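Local coordinates for protein minor fimbrium subunit Mfa5 (PDB 6TO1) that serves as an accessory subunit of the minor fimbriae of Porphyromonas gingivalis, pili that mediate biofilm formation and adhesion to host cells and other bacteria, at residues T123-S135 against E168-H182. Residues are numbered along the deposited sequence; the frame is centred on the assembly and turned at random. Where two conformers were deposited one is given.
Sequences TVPVDVVMVIDQS and EGVRIALVSYDHEPH. With MG (magnesium ion), chain B.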
ATOM      1  N   THR A 123       3.486   4.122   6.024  1.00 22.54           N
ATOM      2  CA  THR A 123       4.002   5.469   6.263  1.00 22.33           C
ATOM      3  C   THR A 123       5.515   5.440   6.052  1.00 20.19           C
ATOM      4  O   THR A 123       6.214   4.598   6.622  1.00 21.89           O
ATOM      5  CB  THR A 123       3.640   5.926   7.678  1.00 32.24           C
ATOM      6  OG1 THR A 123       2.207   5.982   7.801  1.00 28.81           O
ATOM      7  CG2 THR A 123       4.205   7.287   7.964  1.00 27.88           C
ATOM      8  N   VAL A 124       6.008   6.311   5.192  1.00 21.74           N
ATOM      9  CA  VAL A 124       7.429   6.312   4.845  1.00 21.62           C
ATOM     10  C   VAL A 124       8.200   6.941   6.005  1.00 23.07           C
ATOM     11  O   VAL A 124       7.902   8.080   6.357  1.00 23.02           O
ATOM     12  CB  VAL A 124       7.660   7.068   3.531  1.00 24.97           C
ATOM     13  CG1 VAL A 124       9.157   7.169   3.224  1.00 28.51           C
ATOM     14  CG2 VAL A 124       6.916   6.397   2.378  1.00 24.67           C
ATOM     15  N   PRO A 125       9.170   6.263   6.623  1.00 23.09           N
ATOM     16  CA  PRO A 125       9.891   6.892   7.749  1.00 19.98           C
ATOM     17  C   PRO A 125      10.607   8.173   7.340  1.00 19.95           C
ATOM     18  O   PRO A 125      11.216   8.269   6.268  1.00 20.35           O
ATOM     19  CB  PRO A 125      10.884   5.813   8.202  1.00 25.66           C
ATOM     20  CG  PRO A 125      10.174   4.506   7.814  1.00 27.37           C
ATOM     21  CD  PRO A 125       9.542   4.839   6.472  1.00 24.71           C
ATOM     22  N   VAL A 126      10.503   9.171   8.200  1.00 21.40           N
ATOM     23  CA  VAL A 126      11.047  10.492   7.909  1.00 19.87           C
ATOM     24  C   VAL A 126      11.624  11.038   9.202  1.00 21.65           C
ATOM     25  O   VAL A 126      10.981  10.973  10.257  1.00 21.81           O
ATOM     26  CB  VAL A 126       9.983  11.443   7.332  1.00 18.62           C
ATOM     27  CG1 VAL A 126       8.690  11.402   8.178  1.00 28.62           C
ATOM     28  CG2 VAL A 126      10.514  12.876   7.212  1.00 21.32           C
ATOM     29  N   ASP A 127      12.855  11.526   9.133  1.00 21.23           N
ATOM     30  CA  ASP A 127      13.512  12.162  10.260  1.00 18.59           C
ATOM     31  C   ASP A 127      13.731  13.629   9.916  1.00 19.43           C
ATOM     32  O   ASP A 127      14.075  13.958   8.776  1.00 20.40           O
ATOM     33  CB  ASP A 127      14.857  11.498  10.589  1.00 18.36           C
ATOM     34  CG  ASP A 127      14.702  10.231  11.411  1.00 23.90           C
ATOM     35  OD1 ASP A 127      13.676  10.077  12.108  1.00 21.46           O
ATOM     36  OD2 ASP A 127      15.627   9.387  11.356  1.00 23.46           O
ATOM     37  N   VAL A 128      13.525  14.493  10.905  1.00 18.23           N
ATOM     38  CA  VAL A 128      13.583  15.947  10.751  1.00 15.76           C
ATOM     39  C   VAL A 128      14.502  16.499  11.821  1.00 17.17           C
ATOM     40  O   VAL A 128      14.390  16.113  12.990  1.00 18.34           O
ATOM     41  CB  VAL A 128      12.187  16.589  10.894  1.00 16.90           C
ATOM     42  CG1 VAL A 128      12.262  18.100  10.765  1.00 18.82           C
ATOM     43  CG2 VAL A 128      11.218  15.965   9.904  1.00 17.57           C
ATOM     44  N   VAL A 129      15.398  17.402  11.434  1.00 15.58           N
ATOM     45  CA  VAL A 129      16.172  18.170  12.397  1.00 16.63           C
ATOM     46  C   VAL A 129      15.782  19.626  12.245  1.00 19.53           C
ATOM     47  O   VAL A 129      15.990  20.225  11.180  1.00 17.38           O
ATOM     48  CB  VAL A 129      17.697  18.032  12.222  1.00 14.71           C
ATOM     49  CG1 VAL A 129      18.378  18.804  13.382  1.00 16.54           C
ATOM     50  CG2 VAL A 129      18.127  16.592  12.190  1.00 18.60           C
ATOM     51  N   MET A 130      15.222  20.199  13.302  0.54 18.52           N
ATOM     52  CA  MET A 130      14.899  21.612  13.334  0.54 18.29           C
ATOM     53  C   MET A 130      16.090  22.361  13.910  0.54 18.49           C
ATOM     54  O   MET A 130      16.671  21.934  14.915  0.54 16.93           O
ATOM     55  CB  MET A 130      13.659  21.861  14.185  0.54 17.80           C
ATOM     56  CG  MET A 130      12.392  21.259  13.614  0.54 19.85           C
ATOM     57  SD  MET A 130      11.001  21.512  14.734  0.54 21.24           S
ATOM     58  CE  MET A 130      10.726  23.279  14.611  0.54 18.46           C
ATOM     59  N   VAL A 131      16.440  23.478  13.268  1.00 16.60           N
ATOM     60  CA  VAL A 131      17.615  24.302  13.632  1.00 15.40           C
ATOM     61  C   VAL A 131      17.138  25.742  13.791  1.00 16.98           C
ATOM     62  O   VAL A 131      16.734  26.380  12.797  1.00 17.97           O
ATOM     63  CB  VAL A 131      18.714  24.212  12.554  1.00 16.08           C
ATOM     64  CG1 VAL A 131      19.963  24.958  12.965  1.00 15.80           C
ATOM     65  CG2 VAL A 131      19.000  22.751  12.236  1.00 15.10           C
ATOM     66  N   ILE A 132      17.227  26.282  15.011  1.00 18.54           N
ATOM     67  CA  ILE A 132      16.649  27.589  15.318  1.00 17.08           C
ATOM     68  C   ILE A 132      17.742  28.569  15.742  1.00 17.86           C
ATOM     69  O   ILE A 132      18.489  28.315  16.689  1.00 18.49           O
ATOM     70  CB  ILE A 132      15.542  27.501  16.391  1.00 19.44           C
ATOM     71  CG1 ILE A 132      14.541  26.393  16.028  1.00 24.78           C
ATOM     72  CG2 ILE A 132      14.812  28.854  16.535  1.00 19.01           C
ATOM     73  CD1 ILE A 132      13.325  26.303  16.949  1.00 22.83           C
ATOM     74  N   ASP A 133      17.792  29.703  15.034  1.00 17.78           N
ATOM     75  CA  ASP A 133      18.618  30.878  15.321  1.00 16.95           C
ATOM     76  C   ASP A 133      18.110  31.568  16.582  1.00 18.57           C
ATOM     77  O   ASP A 133      16.984  32.065  16.591  1.00 21.55           O
ATOM     78  CB  ASP A 133      18.482  31.754  14.082  1.00 18.57           C
ATOM     79  CG  ASP A 133      19.296  33.020  14.102  1.00 19.01           C
ATOM     80  OD1 ASP A 133      19.840  33.447  15.143  1.00 18.42           O
ATOM     81  OD2 ASP A 133      19.358  33.619  13.009  1.00 18.04           O
ATOM     82  N   GLN A 134      18.900  31.549  17.665  1.00 19.37           N
ATOM     83  CA  GLN A 134      18.608  32.349  18.860  1.00 21.21           C
ATOM     84  C   GLN A 134      19.658  33.441  19.064  1.00 21.19           C
ATOM     85  O   GLN A 134      20.015  33.783  20.200  1.00 21.95           O
ATOM     86  CB  GLN A 134      18.476  31.465  20.117  1.00 19.87           C
ATOM     87  CG  GLN A 134      19.701  30.717  20.560  1.00 18.72           C
ATOM     88  CD  GLN A 134      19.561  30.121  21.983  1.00 21.16           C
ATOM     89  OE1 GLN A 134      18.462  29.843  22.457  1.00 24.69           O
ATOM     90  NE2 GLN A 134      20.683  29.939  22.653  1.00 22.52           N
ATOM     91  N   SER A 135      20.181  33.986  17.967  1.00 18.92           N
ATOM     92  CA  SER A 135      21.196  35.031  18.041  1.00 17.94           C
ATOM     93  C   SER A 135      20.566  36.347  18.483  1.00 16.10           C
ATOM     94  O   SER A 135      19.356  36.517  18.462  1.00 21.46           O
ATOM     95  CB  SER A 135      21.889  35.209  16.684  1.00 22.20           C
ATOM     96  OG  SER A 135      20.976  35.730  15.737  1.00 17.41           O
ATOM     97  N   GLU A 168       3.279   7.560  13.885  0.55 22.99           N
ATOM     98  CA  GLU A 168       4.003   6.607  13.056  0.55 25.87           C
ATOM     99  C   GLU A 168       4.994   7.328  12.140  0.55 22.23           C
ATOM    100  O   GLU A 168       4.656   8.327  11.499  0.55 24.78           O
ATOM    101  CB  GLU A 168       3.015   5.796  12.213  0.55 32.00           C
ATOM    102  CG  GLU A 168       2.918   4.327  12.597  0.55 38.55           C
ATOM    103  CD  GLU A 168       1.852   3.582  11.803  0.55 41.32           C
ATOM    104  OE1 GLU A 168       2.069   3.338  10.597  0.55 42.10           O
ATOM    105  OE2 GLU A 168       0.800   3.243  12.389  0.55 42.65           O
ATOM    106  N   GLY A 169       6.220   6.822  12.096  1.00 25.98           N
ATOM    107  CA  GLY A 169       7.148   7.149  11.041  1.00 26.76           C
ATOM    108  C   GLY A 169       7.988   8.393  11.225  1.00 25.55           C
ATOM    109  O   GLY A 169       9.025   8.506  10.564  1.00 23.15           O
ATOM    110  N   VAL A 170       7.587   9.324  12.087  1.00 24.86           N
ATOM    111  CA  VAL A 170       8.186  10.656  12.154  1.00 23.68           C
ATOM    112  C   VAL A 170       8.998  10.764  13.436  1.00 20.66           C
ATOM    113  O   VAL A 170       8.508  10.386  14.497  1.00 23.43           O
ATOM    114  CB  VAL A 170       7.111  11.758  12.129  1.00 22.96           C
ATOM    115  CG1 VAL A 170       7.775  13.165  12.249  1.00 23.81           C
ATOM    116  CG2 VAL A 170       6.253  11.655  10.894  1.00 24.11           C
ATOM    117  N   ARG A 171      10.236  11.295  13.345  1.00 20.25           N
ATOM    118  CA  ARG A 171      10.968  11.749  14.519  1.00 16.87           C
ATOM    119  C   ARG A 171      11.520  13.157  14.277  1.00 20.23           C
ATOM    120  O   ARG A 171      11.800  13.542  13.137  1.00 20.30           O
ATOM    121  CB  ARG A 171      12.147  10.825  14.898  1.00 19.22           C
ATOM    122  CG  ARG A 171      11.758   9.386  15.223  1.00 22.50           C
ATOM    123  CD  ARG A 171      12.971   8.563  15.645  1.00 26.66           C
ATOM    124  NE  ARG A 171      14.056   8.631  14.668  1.00 24.79           N
ATOM    125  CZ  ARG A 171      15.294   8.214  14.916  1.00 25.65           C
ATOM    126  NH1 ARG A 171      15.589   7.687  16.094  1.00 33.84           N
ATOM    127  NH2 ARG A 171      16.238   8.331  14.003  1.00 27.82           N
ATOM    128  N   ILE A 172      11.693  13.914  15.355  1.00 20.09           N
ATOM    129  CA  ILE A 172      12.200  15.280  15.279  1.00 18.89           C
ATOM    130  C   ILE A 172      13.343  15.430  16.269  1.00 22.25           C
ATOM    131  O   ILE A 172      13.214  15.043  17.432  1.00 20.34           O
ATOM    132  CB  ILE A 172      11.109  16.326  15.574  1.00 19.32           C
ATOM    133  CG1 ILE A 172       9.950  16.259  14.587  1.00 22.01           C
ATOM    134  CG2 ILE A 172      11.704  17.743  15.473  1.00 24.38           C
ATOM    135  CD1 ILE A 172       8.793  17.196  14.943  1.00 26.26           C
ATOM    136  N   ALA A 173      14.456  15.994  15.810  1.00 18.56           N
ATOM    137  CA  ALA A 173      15.561  16.439  16.643  1.00 20.85           C
ATOM    138  C   ALA A 173      15.627  17.967  16.595  1.00 17.09           C
ATOM    139  O   ALA A 173      15.044  18.615  15.711  1.00 17.93           O
ATOM    140  CB  ALA A 173      16.887  15.838  16.176  1.00 19.46           C
ATOM    141  N   LEU A 174      16.318  18.540  17.581  1.00 17.64           N
ATOM    142  CA  LEU A 174      16.273  19.979  17.772  1.00 18.93           C
ATOM    143  C   LEU A 174      17.642  20.547  18.100  1.00 19.96           C
ATOM    144  O   LEU A 174      18.311  20.091  19.034  1.00 20.31           O
ATOM    145  CB  LEU A 174      15.269  20.335  18.880  1.00 19.53           C
ATOM    146  CG  LEU A 174      15.087  21.824  19.145  1.00 20.71           C
ATOM    147  CD1 LEU A 174      14.481  22.542  17.930  1.00 20.05           C
ATOM    148  CD2 LEU A 174      14.232  22.021  20.416  1.00 26.05           C
ATOM    149  N   VAL A 175      18.030  21.551  17.308  1.00 18.24           N
ATOM    150  CA  VAL A 175      19.254  22.319  17.467  1.00 18.92           C
ATOM    151  C   VAL A 175      18.898  23.805  17.602  1.00 16.32           C
ATOM    152  O   VAL A 175      18.048  24.323  16.873  1.00 18.16           O
ATOM    153  CB  VAL A 175      20.191  22.112  16.251  1.00 18.46           C
ATOM    154  CG1 VAL A 175      21.405  23.037  16.363  1.00 15.76           C
ATOM    155  CG2 VAL A 175      20.642  20.661  16.122  1.00 18.99           C
ATOM    156  N   SER A 176      19.564  24.503  18.513  1.00 20.09           N
ATOM    157  CA  SER A 176      19.531  25.957  18.526  1.00 21.42           C
ATOM    158  C   SER A 176      20.963  26.439  18.328  1.00 16.63           C
ATOM    159  O   SER A 176      21.925  25.677  18.479  1.00 17.54           O
ATOM    160  CB  SER A 176      18.949  26.521  19.821  1.00 21.45           C
ATOM    161  OG  SER A 176      19.831  26.301  20.905  1.00 19.77           O
ATOM    162  N   TYR A 177      21.114  27.710  17.958  1.00 16.72           N
ATOM    163  CA  TYR A 177      22.452  28.213  17.845  1.00 14.53           C
ATOM    164  C   TYR A 177      22.491  29.718  18.050  1.00 15.67           C
ATOM    165  O   TYR A 177      21.534  30.448  17.770  1.00 19.36           O
ATOM    166  CB  TYR A 177      23.104  27.860  16.489  1.00 17.16           C
ATOM    167  CG  TYR A 177      22.492  28.557  15.294  1.00 16.45           C
ATOM    168  CD1 TYR A 177      23.019  29.741  14.804  1.00 15.00           C
ATOM    169  CD2 TYR A 177      21.405  28.017  14.634  1.00 17.82           C
ATOM    170  CE1 TYR A 177      22.474  30.366  13.712  1.00 16.85           C
ATOM    171  CE2 TYR A 177      20.858  28.641  13.552  1.00 17.35           C
ATOM    172  CZ  TYR A 177      21.397  29.815  13.083  1.00 18.10           C
ATOM    173  OH  TYR A 177      20.845  30.426  11.972  1.00 16.21           O
ATOM    174  N   ASP A 178      23.632  30.148  18.554  1.00 17.91           N
ATOM    175  CA  ASP A 178      24.019  31.551  18.616  1.00 19.72           C
ATOM    176  C   ASP A 178      25.455  31.614  18.087  1.00 17.27           C
ATOM    177  O   ASP A 178      25.701  31.329  16.903  1.00 18.57           O
ATOM    178  CB  ASP A 178      23.877  32.110  20.031  1.00 18.45           C
ATOM    179  CG  ASP A 178      24.387  31.170  21.108  1.00 18.39           C
ATOM    180  OD1 ASP A 178      25.625  31.080  21.288  1.00 20.43           O
ATOM    181  OD2 ASP A 178      23.523  30.516  21.780  1.00 20.84           O
ATOM    182  N   HIS A 179      26.416  32.008  18.921  1.00 19.03           N
ATOM    183  CA  HIS A 179      27.797  31.929  18.462  1.00 18.27           C
ATOM    184  C   HIS A 179      28.325  30.501  18.462  1.00 18.80           C
ATOM    185  O   HIS A 179      29.430  30.271  17.970  1.00 20.50           O
ATOM    186  CB  HIS A 179      28.736  32.832  19.290  1.00 18.93           C
ATOM    187  CG  HIS A 179      28.698  32.581  20.762  1.00 17.22           C
ATOM    188  ND1 HIS A 179      27.843  33.266  21.597  1.00 24.44           N
ATOM    189  CD2 HIS A 179      29.392  31.721  21.547  1.00 23.37           C
ATOM    190  CE1 HIS A 179      28.026  32.853  22.840  1.00 23.76           C
ATOM    191  NE2 HIS A 179      28.958  31.915  22.835  1.00 20.39           N
ATOM    192  N   GLU A 180      27.552  29.538  18.960  1.00 18.94           N
ATOM    193  CA  GLU A 180      27.873  28.121  18.883  1.00 19.75           C
ATOM    194  C   GLU A 180      26.553  27.355  18.837  1.00 17.93           C
ATOM    195  O   GLU A 180      25.516  27.872  19.267  1.00 17.35           O
ATOM    196  CB  GLU A 180      28.726  27.681  20.089  1.00 18.62           C
ATOM    197  CG  GLU A 180      27.933  27.806  21.346  1.00 21.08           C
ATOM    198  CD  GLU A 180      28.741  27.692  22.611  1.00 31.27           C
ATOM    199  OE1 GLU A 180      29.857  27.144  22.572  1.00 26.68           O
ATOM    200  OE2 GLU A 180      28.224  28.150  23.654  1.00 27.82           O
ATOM    201  N   PRO A 181      26.547  26.145  18.306  1.00 20.73           N
ATOM    202  CA  PRO A 181      25.303  25.377  18.255  1.00 20.47           C
ATOM    203  C   PRO A 181      25.081  24.628  19.561  1.00 18.43           C
ATOM    204  O   PRO A 181      26.021  24.346  20.322  1.00 19.48           O
ATOM    205  CB  PRO A 181      25.553  24.416  17.078  1.00 20.21           C
ATOM    206  CG  PRO A 181      27.039  24.148  17.147  1.00 22.50           C
ATOM    207  CD  PRO A 181      27.644  25.482  17.569  1.00 21.15           C
ATOM    208  N   HIS A 182      23.817  24.290  19.793  1.00 19.49           N
ATOM    209  CA  HIS A 182      23.396  23.568  20.986  1.00 20.56           C
ATOM    210  C   HIS A 182      22.497  22.398  20.620  1.00 20.30           C
ATOM    211  O   HIS A 182      21.489  22.588  19.940  1.00 21.03           O
ATOM    212  CB  HIS A 182      22.613  24.465  21.930  1.00 18.44           C
ATOM    213  CG  HIS A 182      23.300  25.755  22.233  1.00 20.46           C
ATOM    214  ND1 HIS A 182      24.423  25.820  23.033  1.00 23.29           N
ATOM    215  CD2 HIS A 182      23.015  27.030  21.870  1.00 17.97           C
ATOM    216  CE1 HIS A 182      24.808  27.082  23.138  1.00 24.50           C
ATOM    217  NE2 HIS A 182      23.982  27.833  22.432  1.00 19.17           N
TER
HETATM  218 MG    MG B1101      21.732  37.025  14.292  1.00 19.27          MG
HETATM  219  O   HOH W   1       3.766   2.214   8.132  1.00 33.81           O
HETATM  220  O   HOH W   2      11.589   8.292  11.675  1.00 24.06           O
HETATM  221  O   HOH W   3      20.634  36.005  12.920  1.00 19.53           O
HETATM  222  O   HOH W   4      18.613  27.144  23.291  1.00 22.87           O
HETATM  223  O   HOH W   5      22.401  38.160  12.654  1.00 18.57           O
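The Tyr177 ring carries Asp133 CA over one face, 3.9 Å from the ring centroid to that CA in a CH-pi contact, while Val131 CG1 approaches obliquely. With chi1 at 68°, Tyr177 CG sits between its own backbone N and carbonyl carbon, which turns the ring back across the neighbouring strand; its hydroxyl hydrogen-bonds to Thr209 OG1. At the other end of the pair the Arg171 guanidinium takes the Asp127 carboxylate at its edge in a bidentate, side-on salt bridge: NE reaches OD1 of Asp127 at 3.0 Å and NH2 reaches OD2 at 2.9 Å. Both oxygens lie in the guanidinium plane, although the carboxylate is turned 39° from it, and Ser223 OG is also hydrogen-bonded to OD2. Near the loop ends, Asp178 OD2 accepts two hydrogen bonds, from Gln134 NE2 at 3.0 Å and from His182 NE2 at 2.8 Å, lying in the planes of both amide and ring. Ser135 N bonds Asp133 OD1, an Asx turn, and Ser135 OG donates to the syn lone pair of the same oxygen, helping to orient the OG that binds magnesium at 2.1 Å. Ser137 and Thr207 also bind the ion, and Asp133 OD2 meets it through a metal-bound water: the MIDAS arrangement of von Willebrand factor A domains. Between these ends runs a regular parallel ladder, the beta-alpha-beta unit connected through helix 143-160. Strand 126-133 is flanked by 227-234 and strand 170-177 by 181-186; Val129, Val131, Ala173 and Val175 pack on helix 209-220, whereas Ile172 and Leu174 meet helix 191-199.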